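Long-range contacts in murein peptide amidase A (PDB 5HXD), which probably hydrolyses the gamma-D-glutamyl-diaminopimelate amide bond of murein tripeptide as a zinc-dependent M14-family amidase of peptidoglycan degradation: residues Phe13-His19 against Ile30-Ala34; Glu40-Ala46 against Arg72-Cys78; Asn53-Thr58 against Phe211-Ser216; Glu170-Leu175 against Leu230-Lys236. All coordinates share one frame. Residues are numbered along the deposited sequence.

Overall arrangement
Interactions 2 and 3 are buried. Interaction 2, two parallel strands at the edge of the central sheet, lies nearest the centre of the chain (about 8 Å between centres) and is held by backbone hydrogen bonds, with polar groups gathered where the strands begin. Interactions 1 and 4 lie nearer the surface and both hydrogen-bond to interaction 2. Interaction 3 packs the helix that links the two strands of interaction 2 against the segment after E210, without any hydrogen bond across it; its V56 touches A46 and L77. Interactions 1, 2 and 3 also meet the second subunit; no other chain touches interaction 4, which joins indoles and leucines with one weak hydrogen bond at its exposed side.

Interaction 1 (Phe13-His19 against Ile30-Ala34); sequences FPPGTEH and IWFPA
Segments 13-19 and 30-34 run antiparallel as the open end of a beta hairpin. E18 faces W31 as a hydrogen-bonded pair, E18 CA 5.3 Å from W31 CA; H19 and I30 form the next, non-hydrogen-bonded pair, H19 CA 4.5 Å from I30 CA. Both backbone polar groups of E18 are satisfied by W31: E18 N gives to W31 O and W31 N to E18 O, each at 2.9 Å. The W31 indole (chi1 p) lies by E18, NE1 3.3 Å from E18 CB, and NE1 donates to a water at 2.9 Å, which returns a weak bond to H19 O at 3.3 Å. G16, with positive phi (97°), suits the bend, since a CB would strike the preceding carbonyl. F13 meets F32 obliquely, centroids 5.2 Å apart. F32 N bonds to V75 O and A34 N to H74 ND1, so bonding passes on to strand 74-76, while F13 and F32 turn to helix 53-65 and W31 to helix 136-148.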
# COMPACT_ATOMS: atom_id res chain seq x y z
N PHE A 13 -8.09 -14.88 -2.25
CA PHE A 13 -6.91 -15.70 -2.03
C PHE A 13 -7.31 -17.18 -1.96
O PHE A 13 -8.35 -17.52 -1.38
CB PHE A 13 -6.18 -15.28 -0.73
CG PHE A 13 -5.42 -13.98 -0.84
CD1 PHE A 13 -4.23 -13.92 -1.56
CD2 PHE A 13 -5.88 -12.83 -0.22
CE1 PHE A 13 -3.52 -12.75 -1.67
CE2 PHE A 13 -5.17 -11.63 -0.32
CZ PHE A 13 -3.98 -11.59 -1.05
N PRO A 14 -6.50 -18.06 -2.57
CA PRO A 14 -6.63 -19.49 -2.29
C PRO A 14 -6.41 -19.77 -0.80
O PRO A 14 -5.58 -19.09 -0.18
CB PRO A 14 -5.53 -20.13 -3.16
CG PRO A 14 -4.54 -19.01 -3.42
CD PRO A 14 -5.39 -17.76 -3.49
N PRO A 15 -7.12 -20.76 -0.24
CA PRO A 15 -7.12 -21.12 1.19
C PRO A 15 -5.72 -21.27 1.83
O PRO A 15 -4.72 -21.40 1.12
CB PRO A 15 -7.84 -22.48 1.21
CG PRO A 15 -8.67 -22.50 -0.03
CD PRO A 15 -7.93 -21.70 -1.05
N GLY A 16 -5.68 -21.28 3.16
CA GLY A 16 -4.45 -21.56 3.89
C GLY A 16 -3.68 -20.33 4.35
O GLY A 16 -2.45 -20.33 4.40
N THR A 17 -4.41 -19.27 4.67
CA THR A 17 -3.79 -18.10 5.23
C THR A 17 -3.60 -18.37 6.71
O THR A 17 -4.41 -19.09 7.33
CB THR A 17 -4.63 -16.83 4.99
OG1 THR A 17 -3.80 -15.68 5.14
CG2 THR A 17 -5.77 -16.73 5.98
N GLU A 18 -2.52 -17.83 7.27
CA GLU A 18 -2.22 -17.95 8.69
C GLU A 18 -1.79 -16.60 9.24
O GLU A 18 -1.46 -15.70 8.48
CB GLU A 18 -1.11 -18.99 8.93
CG GLU A 18 -1.41 -20.40 8.44
CD GLU A 18 -2.74 -20.96 8.96
OE1 GLU A 18 -3.12 -20.68 10.12
OE2 GLU A 18 -3.40 -21.69 8.19
N HIS A 19 -1.79 -16.45 10.56
CA HIS A 19 -1.23 -15.26 11.20
C HIS A 19 0.04 -15.58 12.00
O HIS A 19 0.02 -16.49 12.82
CB HIS A 19 -2.25 -14.60 12.14
CG HIS A 19 -3.50 -14.11 11.47
ND1 HIS A 19 -3.47 -13.32 10.35
CD2 HIS A 19 -4.80 -14.25 11.81
CE1 HIS A 19 -4.72 -13.02 10.00
NE2 HIS A 19 -5.54 -13.56 10.88
N ILE A 30 0.18 -11.47 8.55
CA ILE A 30 -0.41 -12.54 7.75
C ILE A 30 0.67 -13.24 6.92
O ILE A 30 1.54 -12.57 6.36
CB ILE A 30 -1.52 -11.98 6.81
CG1 ILE A 30 -2.59 -11.26 7.63
CG2 ILE A 30 -2.14 -13.08 5.97
CD1 ILE A 30 -3.50 -10.32 6.81
N TRP A 31 0.63 -14.57 6.86
CA TRP A 31 1.51 -15.28 5.94
C TRP A 31 0.84 -16.47 5.30
O TRP A 31 -0.19 -16.96 5.76
CB TRP A 31 2.80 -15.74 6.63
CG TRP A 31 2.62 -16.83 7.64
CD1 TRP A 31 1.87 -16.78 8.78
CD2 TRP A 31 3.23 -18.13 7.62
NE1 TRP A 31 1.97 -17.96 9.46
CE2 TRP A 31 2.80 -18.81 8.78
CE3 TRP A 31 4.10 -18.78 6.74
CZ2 TRP A 31 3.20 -20.11 9.07
CZ3 TRP A 31 4.51 -20.07 7.04
CH2 TRP A 31 4.06 -20.73 8.19
N PHE A 32 1.47 -16.93 4.24
CA PHE A 32 0.89 -17.92 3.37
C PHE A 32 1.84 -19.08 3.26
O PHE A 32 2.66 -19.11 2.35
CB PHE A 32 0.62 -17.32 1.99
CG PHE A 32 -0.32 -16.14 2.03
CD1 PHE A 32 -1.67 -16.32 1.84
CD2 PHE A 32 0.15 -14.87 2.27
CE1 PHE A 32 -2.54 -15.26 1.89
CE2 PHE A 32 -0.71 -13.79 2.32
CZ PHE A 32 -2.06 -13.99 2.13
N PRO A 33 1.76 -20.03 4.21
CA PRO A 33 2.66 -21.20 4.25
C PRO A 33 2.58 -22.02 2.97
O PRO A 33 1.48 -22.22 2.43
CB PRO A 33 2.16 -22.01 5.46
CG PRO A 33 0.83 -21.48 5.78
CD PRO A 33 0.79 -20.05 5.32
N ALA A 34 3.74 -22.47 2.48
CA ALA A 34 3.81 -23.26 1.25
C ALA A 34 3.03 -24.53 1.47
O ALA A 34 3.11 -25.12 2.56
CB ALA A 34 5.25 -23.56 0.85
O HOH W 1 1.59 -19.31 11.99

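Interaction 2 (Glu40-Ala46 against Arg72-Cys78); sequences ESGLILA and RHHVVLC
I44 (chi1 m) lays its CD1 against H73 CB at 3.7 Å and its CB 4.4 Å from V75 CG2, while L43 and L45 point to the other face; L45 CD1 sits 3.7 Å from V76 CB. Strands 43-45 and 74-76 run parallel, crossing at -17°, with L43, I44 and L45 level with H74, V75 and V76, CA atoms 4.8 to 4.9 Å apart. Bonds run H74 N to G42 O (2.9 Å), I44 N to H74 O (2.8 Å) and V76 N to I44 O (2.9 Å). This beta-alpha-beta unit, crossing over through helix 53-65, edges the central sheet of the zinc carboxypeptidase fold. Aliphatic I44 and V75 suit one buried face; L43, L45 and V76 suit the other, where H74 ND1 finds a polar partner in A34 N. At the start, polar groups take over: G42 N donates to H73 ND1 (3.2 Å), S41 OG to R72 O (2.7 Å), and E40 OE2 makes a salt bridge with R72 NE (3.0 Å). H73 NE2 bonds to W233 O.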
# COMPACT_ATOMS: atom_id res chain seq x y z
N GLU A 40 13.68 -27.42 0.33
CA GLU A 40 13.93 -26.46 -0.72
C GLU A 40 13.13 -25.18 -0.49
O GLU A 40 13.45 -24.13 -1.06
CB GLU A 40 13.55 -27.07 -2.08
CG GLU A 40 12.04 -27.30 -2.21
CD GLU A 40 11.66 -28.14 -3.42
OE1 GLU A 40 12.15 -29.29 -3.53
OE2 GLU A 40 10.85 -27.66 -4.24
N SER A 41 12.09 -25.29 0.33
CA SER A 41 11.17 -24.18 0.54
C SER A 41 11.89 -22.97 1.07
O SER A 41 12.63 -23.07 2.06
CB SER A 41 10.06 -24.57 1.50
OG SER A 41 9.08 -25.32 0.82
N GLY A 42 11.70 -21.85 0.38
CA GLY A 42 12.27 -20.58 0.74
C GLY A 42 11.19 -19.60 1.15
O GLY A 42 10.03 -19.99 1.31
N LEU A 43 11.56 -18.34 1.32
CA LEU A 43 10.60 -17.34 1.81
C LEU A 43 10.55 -16.15 0.88
O LEU A 43 11.60 -15.61 0.48
CB LEU A 43 10.98 -16.91 3.23
CG LEU A 43 10.13 -15.89 3.99
CD1 LEU A 43 8.65 -16.23 3.92
CD2 LEU A 43 10.61 -15.83 5.43
N ILE A 44 9.34 -15.73 0.50
CA ILE A 44 9.19 -14.53 -0.32
C ILE A 44 8.45 -13.44 0.45
O ILE A 44 7.35 -13.63 0.98
CB ILE A 44 8.49 -14.83 -1.66
CG1 ILE A 44 9.20 -16.00 -2.36
CG2 ILE A 44 8.52 -13.61 -2.57
CD1 ILE A 44 8.31 -16.80 -3.29
N LEU A 45 9.07 -12.27 0.50
CA LEU A 45 8.73 -11.24 1.47
C LEU A 45 8.39 -9.97 0.73
O LEU A 45 8.95 -9.72 -0.35
CB LEU A 45 9.92 -11.00 2.40
CG LEU A 45 9.87 -11.02 3.92
CD1 LEU A 45 9.23 -12.28 4.43
CD2 LEU A 45 11.28 -10.91 4.43
N ALA A 46 7.52 -9.15 1.32
CA ALA A 46 7.25 -7.84 0.76
C ALA A 46 6.71 -6.85 1.79
O ALA A 46 6.37 -7.23 2.91
CB ALA A 46 6.28 -7.96 -0.39
N ARG A 72 6.07 -23.55 -4.27
CA ARG A 72 7.13 -24.20 -3.53
C ARG A 72 7.56 -23.45 -2.26
O ARG A 72 8.13 -24.04 -1.33
CB ARG A 72 8.34 -24.40 -4.45
CG ARG A 72 7.99 -24.99 -5.81
CD ARG A 72 9.24 -25.32 -6.61
NE ARG A 72 9.43 -26.76 -6.77
CZ ARG A 72 9.17 -27.44 -7.89
NH1 ARG A 72 8.71 -26.81 -8.97
NH2 ARG A 72 9.38 -28.75 -7.92
N HIS A 73 7.27 -22.14 -2.22
CA HIS A 73 7.85 -21.24 -1.22
C HIS A 73 6.81 -20.48 -0.39
O HIS A 73 5.74 -20.15 -0.88
CB HIS A 73 8.79 -20.24 -1.91
CG HIS A 73 9.76 -20.89 -2.86
ND1 HIS A 73 10.49 -22.00 -2.53
CD2 HIS A 73 10.12 -20.56 -4.13
CE1 HIS A 73 11.26 -22.34 -3.55
NE2 HIS A 73 11.06 -21.49 -4.53
N HIS A 74 7.15 -20.21 0.87
CA HIS A 74 6.31 -19.43 1.79
C HIS A 74 6.23 -17.95 1.41
O HIS A 74 7.17 -17.40 0.84
CB HIS A 74 6.85 -19.53 3.22
CG HIS A 74 7.04 -20.93 3.71
ND1 HIS A 74 5.99 -21.82 3.86
CD2 HIS A 74 8.15 -21.59 4.12
CE1 HIS A 74 6.45 -22.97 4.32
NE2 HIS A 74 7.75 -22.86 4.49
N VAL A 75 5.12 -17.30 1.77
CA VAL A 75 4.88 -15.92 1.35
C VAL A 75 4.35 -15.02 2.47
O VAL A 75 3.39 -15.37 3.17
CB VAL A 75 3.88 -15.87 0.17
CG1 VAL A 75 3.48 -14.42 -0.15
CG2 VAL A 75 4.47 -16.56 -1.06
N VAL A 76 5.01 -13.88 2.64
CA VAL A 76 4.52 -12.76 3.44
C VAL A 76 4.32 -11.51 2.55
O VAL A 76 5.29 -10.90 2.09
CB VAL A 76 5.50 -12.41 4.58
CG1 VAL A 76 5.11 -11.09 5.27
CG2 VAL A 76 5.62 -13.56 5.56
N LEU A 77 3.07 -11.14 2.31
CA LEU A 77 2.79 -9.99 1.44
C LEU A 77 3.19 -8.66 2.08
O LEU A 77 3.69 -7.77 1.39
CB LEU A 77 1.31 -9.94 1.07
CG LEU A 77 0.85 -11.06 0.15
CD1 LEU A 77 -0.65 -11.01 -0.04
CD2 LEU A 77 1.55 -10.90 -1.17
N CYS A 78 2.96 -8.51 3.38
CA CYS A 78 3.21 -7.22 4.01
C CYS A 78 3.80 -7.36 5.42
O CYS A 78 3.11 -7.69 6.39
CB CYS A 78 1.91 -6.41 4.03
SG CYS A 78 2.11 -4.67 4.33

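Interaction 3 (Asn53-Thr58 against Phe211-Ser216); sequences NSSVVT and FPPISS
This is a buried packing contact without a hydrogen bond across it, between the first turns of helix 53-65 and the loop that leaves strand 206-210 for helix 216-222. S54 comes closest to the loop by backbone, its CA 4.5 Å from that of S216. F211 fills the gap between the two segments: its ring takes S55 CB over one face, in a CH-pi contact 4.3 Å from the centroid, while S54 OG (3.5 Å from F211 CD2) and T58 OG1 (3.6 Å from F211 CE2) lie at the ring edge. Small residues suit this helix face, because bulkier ones would hold the phenyl off. Both segments adjoin the predicted active site of the M14 fold, since E52, a probable zinc ligand, directly precedes N53, and E210, the probable proton donor/acceptor, directly precedes F211. Two of the hydroxyls are satisfied: T58 OG1 (chi1 m) gives to S54 O within its own helix at 2.6 Å, and S54 OG (chi1 p) bonds weakly to D158. S54 CB also touches I214 O at 3.2 Å, and V57 CB meets S216 CB at 4.1 Å. S215, pointing away, N-caps the following helix through E218 N. N53 packs on N53 of the second subunit.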
# COMPACT_ATOMS: atom_id res chain seq x y z
N ASN A 53 4.82 -0.27 -2.34
CA ASN A 53 3.56 -0.86 -2.71
C ASN A 53 3.49 -1.75 -3.96
O ASN A 53 2.71 -2.71 -4.03
CB ASN A 53 2.62 0.34 -2.87
CG ASN A 53 2.10 0.82 -1.55
OD1 ASN A 53 1.27 1.69 -1.52
ND2 ASN A 53 2.40 0.07 -0.48
N SER A 54 4.22 -1.34 -5.00
CA SER A 54 4.17 -2.03 -6.29
C SER A 54 4.62 -3.49 -6.25
O SER A 54 4.30 -4.27 -7.15
CB SER A 54 5.01 -1.28 -7.35
OG SER A 54 6.39 -1.27 -7.01
N SER A 55 5.35 -3.89 -5.23
CA SER A 55 5.73 -5.30 -5.12
C SER A 55 4.71 -6.08 -4.28
O SER A 55 4.50 -7.26 -4.50
CB SER A 55 7.16 -5.47 -4.58
OG SER A 55 7.52 -4.43 -3.68
N VAL A 56 4.06 -5.41 -3.33
CA VAL A 56 3.06 -6.08 -2.50
C VAL A 56 1.79 -6.37 -3.28
O VAL A 56 1.07 -7.32 -2.98
CB VAL A 56 2.70 -5.26 -1.27
CG1 VAL A 56 1.66 -6.00 -0.42
CG2 VAL A 56 3.96 -4.95 -0.46
N VAL A 57 1.52 -5.57 -4.30
CA VAL A 57 0.38 -5.87 -5.15
C VAL A 57 0.78 -6.93 -6.17
O VAL A 57 -0.01 -7.80 -6.49
CB VAL A 57 -0.15 -4.62 -5.86
CG1 VAL A 57 -1.27 -4.99 -6.81
CG2 VAL A 57 -0.63 -3.61 -4.83
N THR A 58 2.02 -6.86 -6.63
CA THR A 58 2.54 -7.81 -7.61
C THR A 58 2.60 -9.22 -7.04
O THR A 58 2.14 -10.18 -7.67
CB THR A 58 3.94 -7.43 -8.09
OG1 THR A 58 3.87 -6.21 -8.84
CG2 THR A 58 4.49 -8.53 -8.99
N PHE A 211 12.51 -3.47 -7.04
CA PHE A 211 11.75 -3.04 -8.21
C PHE A 211 12.27 -1.71 -8.70
O PHE A 211 12.95 -0.99 -7.97
CB PHE A 211 10.27 -2.91 -7.86
CG PHE A 211 9.45 -4.09 -8.24
CD1 PHE A 211 10.03 -5.32 -8.47
CD2 PHE A 211 8.07 -3.97 -8.35
CE1 PHE A 211 9.25 -6.42 -8.81
CE2 PHE A 211 7.28 -5.06 -8.70
CZ PHE A 211 7.88 -6.29 -8.93
N PRO A 212 11.95 -1.35 -9.95
CA PRO A 212 12.23 0.02 -10.36
C PRO A 212 11.04 0.88 -9.96
O PRO A 212 10.07 0.33 -9.43
CB PRO A 212 12.37 -0.09 -11.87
CG PRO A 212 11.39 -1.20 -12.22
CD PRO A 212 11.41 -2.17 -11.05
N PRO A 213 11.11 2.20 -10.18
CA PRO A 213 9.87 2.96 -10.03
C PRO A 213 8.86 2.46 -11.06
O PRO A 213 9.17 2.41 -12.24
CB PRO A 213 10.29 4.40 -10.31
CG PRO A 213 11.75 4.42 -10.00
CD PRO A 213 12.27 3.08 -10.43
N ILE A 214 7.70 2.03 -10.59
CA ILE A 214 6.71 1.43 -11.46
C ILE A 214 5.35 1.33 -10.75
O ILE A 214 5.29 1.02 -9.56
CB ILE A 214 7.15 0.04 -11.93
CG1 ILE A 214 6.17 -0.50 -12.99
CG2 ILE A 214 7.33 -0.92 -10.73
CD1 ILE A 214 6.47 -1.90 -13.49
N SER A 215 4.28 1.61 -11.47
CA SER A 215 2.95 1.57 -10.89
C SER A 215 2.49 0.15 -10.62
O SER A 215 2.93 -0.76 -11.29
CB SER A 215 1.96 2.27 -11.83
OG SER A 215 1.87 1.58 -13.05
N SER A 216 1.59 -0.04 -9.65
CA SER A 216 0.96 -1.33 -9.38
C SER A 216 0.14 -1.84 -10.58
O SER A 216 -0.24 -3.01 -10.62
CB SER A 216 0.05 -1.26 -8.15
OG SER A 216 0.60 -0.43 -7.14

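Interaction 4 (Glu170-Leu175 against Leu230-Lys236); sequences ELGEWL and LLRWHPK
Residues 170-175 form the opening of helix 170-178, with W174 N bonded to E170 O (2.6 Å) and L175 N to L171 O (2.7 Å), whereas 230-236 leaves the end of helix 224-230 through a type I beta turn, L230 to W233, and then runs extended through W233, H234 and P235. The contact is packing of helix 170-178 against the C-terminal segment of the M14 fold, with CA atoms nearest at E170-P235 (7.2 Å) and L175-L230 (8.0 Å). Residues 170, 171, 174 and 175 follow helical spacing, so one side of the helix meets the tail. W174 and W233, both chi1 t, form an edge-to-face pair: the edge of W233 points at the face of W174, five-membered centroids 4.4 Å apart and planes at 63°, with W233 NE1 3.4 Å from W174 CG. A large flat indole suits this partly exposed seam, since it offers both a face and an edge. L171 CD1 sits over the face of the W233 five-membered ring, 3.5 Å from its centroid. Deeper in, L230 is wedged between L171, L175 and the W174 indole: its CD1 reaches L171 CD1 at 4.1 Å and W174 CZ3 at 3.8 Å, and L230 CD2 lies 3.8 Å from L175 CD2. L230 and L175 also lean on strand 153-157. At the exposed end of the contact, E170 extends (chi1 and chi2 t) until OE2 accepts a weak hydrogen bond from K236 N at 2.8 Å.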
# COMPACT_ATOMS: atom_id res chain seq x y z
N GLU A 170 22.61 -18.80 -8.07
CA GLU A 170 21.74 -19.12 -9.20
C GLU A 170 20.42 -18.34 -9.17
O GLU A 170 19.99 -17.75 -10.18
CB GLU A 170 21.45 -20.62 -9.21
CG GLU A 170 20.58 -21.08 -10.37
CD GLU A 170 20.32 -22.57 -10.34
OE1 GLU A 170 20.87 -23.24 -9.44
OE2 GLU A 170 19.55 -23.06 -11.20
N LEU A 171 19.79 -18.35 -8.01
CA LEU A 171 18.53 -17.66 -7.79
C LEU A 171 18.71 -16.18 -8.08
O LEU A 171 17.85 -15.53 -8.68
CB LEU A 171 18.06 -17.91 -6.36
CG LEU A 171 16.67 -17.45 -5.94
CD1 LEU A 171 15.66 -17.71 -7.05
CD2 LEU A 171 16.28 -18.20 -4.69
N GLY A 172 19.87 -15.66 -7.68
CA GLY A 172 20.22 -14.28 -7.92
C GLY A 172 20.33 -13.95 -9.40
O GLY A 172 19.92 -12.87 -9.83
N GLU A 173 20.88 -14.89 -10.17
CA GLU A 173 21.01 -14.70 -11.61
C GLU A 173 19.71 -15.06 -12.32
O GLU A 173 19.39 -14.49 -13.37
CB GLU A 173 22.19 -15.53 -12.16
CG GLU A 173 23.52 -15.04 -11.59
CD GLU A 173 24.74 -15.75 -12.14
OE1 GLU A 173 24.96 -16.95 -11.81
OE2 GLU A 173 25.50 -15.09 -12.88
N TRP A 174 18.94 -15.97 -11.74
CA TRP A 174 17.59 -16.21 -12.23
C TRP A 174 16.77 -14.94 -12.09
O TRP A 174 16.11 -14.51 -13.04
CB TRP A 174 16.91 -17.35 -11.48
CG TRP A 174 15.55 -17.61 -12.05
CD1 TRP A 174 15.25 -18.44 -13.08
CD2 TRP A 174 14.31 -17.02 -11.64
NE1 TRP A 174 13.91 -18.41 -13.34
CE2 TRP A 174 13.30 -17.54 -12.47
CE3 TRP A 174 13.95 -16.10 -10.65
CZ2 TRP A 174 11.96 -17.18 -12.34
CZ3 TRP A 174 12.61 -15.73 -10.52
CH2 TRP A 174 11.63 -16.27 -11.36
N LEU A 175 16.80 -14.36 -10.89
CA LEU A 175 16.00 -13.17 -10.59
C LEU A 175 16.37 -12.04 -11.53
O LEU A 175 15.50 -11.32 -12.03
CB LEU A 175 16.20 -12.74 -9.13
CG LEU A 175 15.52 -13.59 -8.04
CD1 LEU A 175 16.09 -13.29 -6.67
CD2 LEU A 175 14.01 -13.41 -8.06
N LEU A 230 8.65 -17.34 -9.75
CA LEU A 230 9.44 -17.31 -8.51
C LEU A 230 8.78 -18.12 -7.40
O LEU A 230 9.46 -18.74 -6.57
CB LEU A 230 9.66 -15.87 -8.05
CG LEU A 230 10.45 -15.75 -6.74
CD1 LEU A 230 11.78 -16.50 -6.85
CD2 LEU A 230 10.68 -14.28 -6.38
N LEU A 231 7.45 -18.11 -7.37
CA LEU A 231 6.70 -18.90 -6.38
C LEU A 231 6.92 -20.41 -6.57
O LEU A 231 6.68 -21.19 -5.66
CB LEU A 231 5.20 -18.57 -6.44
CG LEU A 231 4.81 -17.10 -6.20
CD1 LEU A 231 3.45 -16.77 -6.77
CD2 LEU A 231 4.84 -16.75 -4.73
N ARG A 232 7.38 -20.81 -7.76
CA ARG A 232 7.60 -22.23 -8.07
C ARG A 232 9.03 -22.54 -8.49
O ARG A 232 9.28 -23.51 -9.19
CB ARG A 232 6.64 -22.68 -9.18
CG ARG A 232 6.78 -21.88 -10.47
CD ARG A 232 5.98 -22.47 -11.63
NE ARG A 232 6.33 -21.84 -12.91
CZ ARG A 232 5.84 -22.22 -14.09
NH1 ARG A 232 4.97 -23.21 -14.15
NH2 ARG A 232 6.21 -21.60 -15.21
N TRP A 233 9.98 -21.70 -8.08
CA TRP A 233 11.35 -21.78 -8.56
C TRP A 233 12.12 -22.93 -7.93
O TRP A 233 12.05 -23.14 -6.72
CB TRP A 233 12.09 -20.47 -8.28
CG TRP A 233 13.57 -20.48 -8.69
CD1 TRP A 233 14.09 -20.04 -9.87
CD2 TRP A 233 14.70 -20.94 -7.91
NE1 TRP A 233 15.46 -20.20 -9.88
CE2 TRP A 233 15.87 -20.75 -8.67
CE3 TRP A 233 14.84 -21.50 -6.63
CZ2 TRP A 233 17.14 -21.08 -8.23
CZ3 TRP A 233 16.11 -21.83 -6.17
CH2 TRP A 233 17.24 -21.62 -6.97
N HIS A 234 12.85 -23.68 -8.75
CA HIS A 234 13.78 -24.69 -8.27
C HIS A 234 15.08 -24.58 -9.06
O HIS A 234 15.09 -24.03 -10.17
CB HIS A 234 13.20 -26.11 -8.36
CG HIS A 234 12.74 -26.49 -9.73
ND1 HIS A 234 11.39 -26.56 -10.08
CD2 HIS A 234 13.41 -26.85 -10.85
CE1 HIS A 234 11.28 -26.93 -11.33
NE2 HIS A 234 12.51 -27.11 -11.83
N PRO A 235 16.20 -25.06 -8.48
CA PRO A 235 17.48 -24.97 -9.19
C PRO A 235 17.51 -25.83 -10.47
O PRO A 235 16.60 -26.63 -10.68
CB PRO A 235 18.51 -25.44 -8.16
CG PRO A 235 17.71 -26.16 -7.11
CD PRO A 235 16.38 -25.53 -7.09
N LYS A 236 18.56 -25.65 -11.27
CA LYS A 236 18.61 -26.09 -12.67
C LYS A 236 18.14 -27.52 -13.03
O LYS A 236 17.46 -27.69 -14.04
CB LYS A 236 20.04 -25.93 -13.20
CG LYS A 236 20.09 -25.45 -14.65
CD LYS A 236 21.20 -26.13 -15.44
CE LYS A 236 20.87 -26.10 -16.93
NZ LYS A 236 21.68 -27.07 -17.69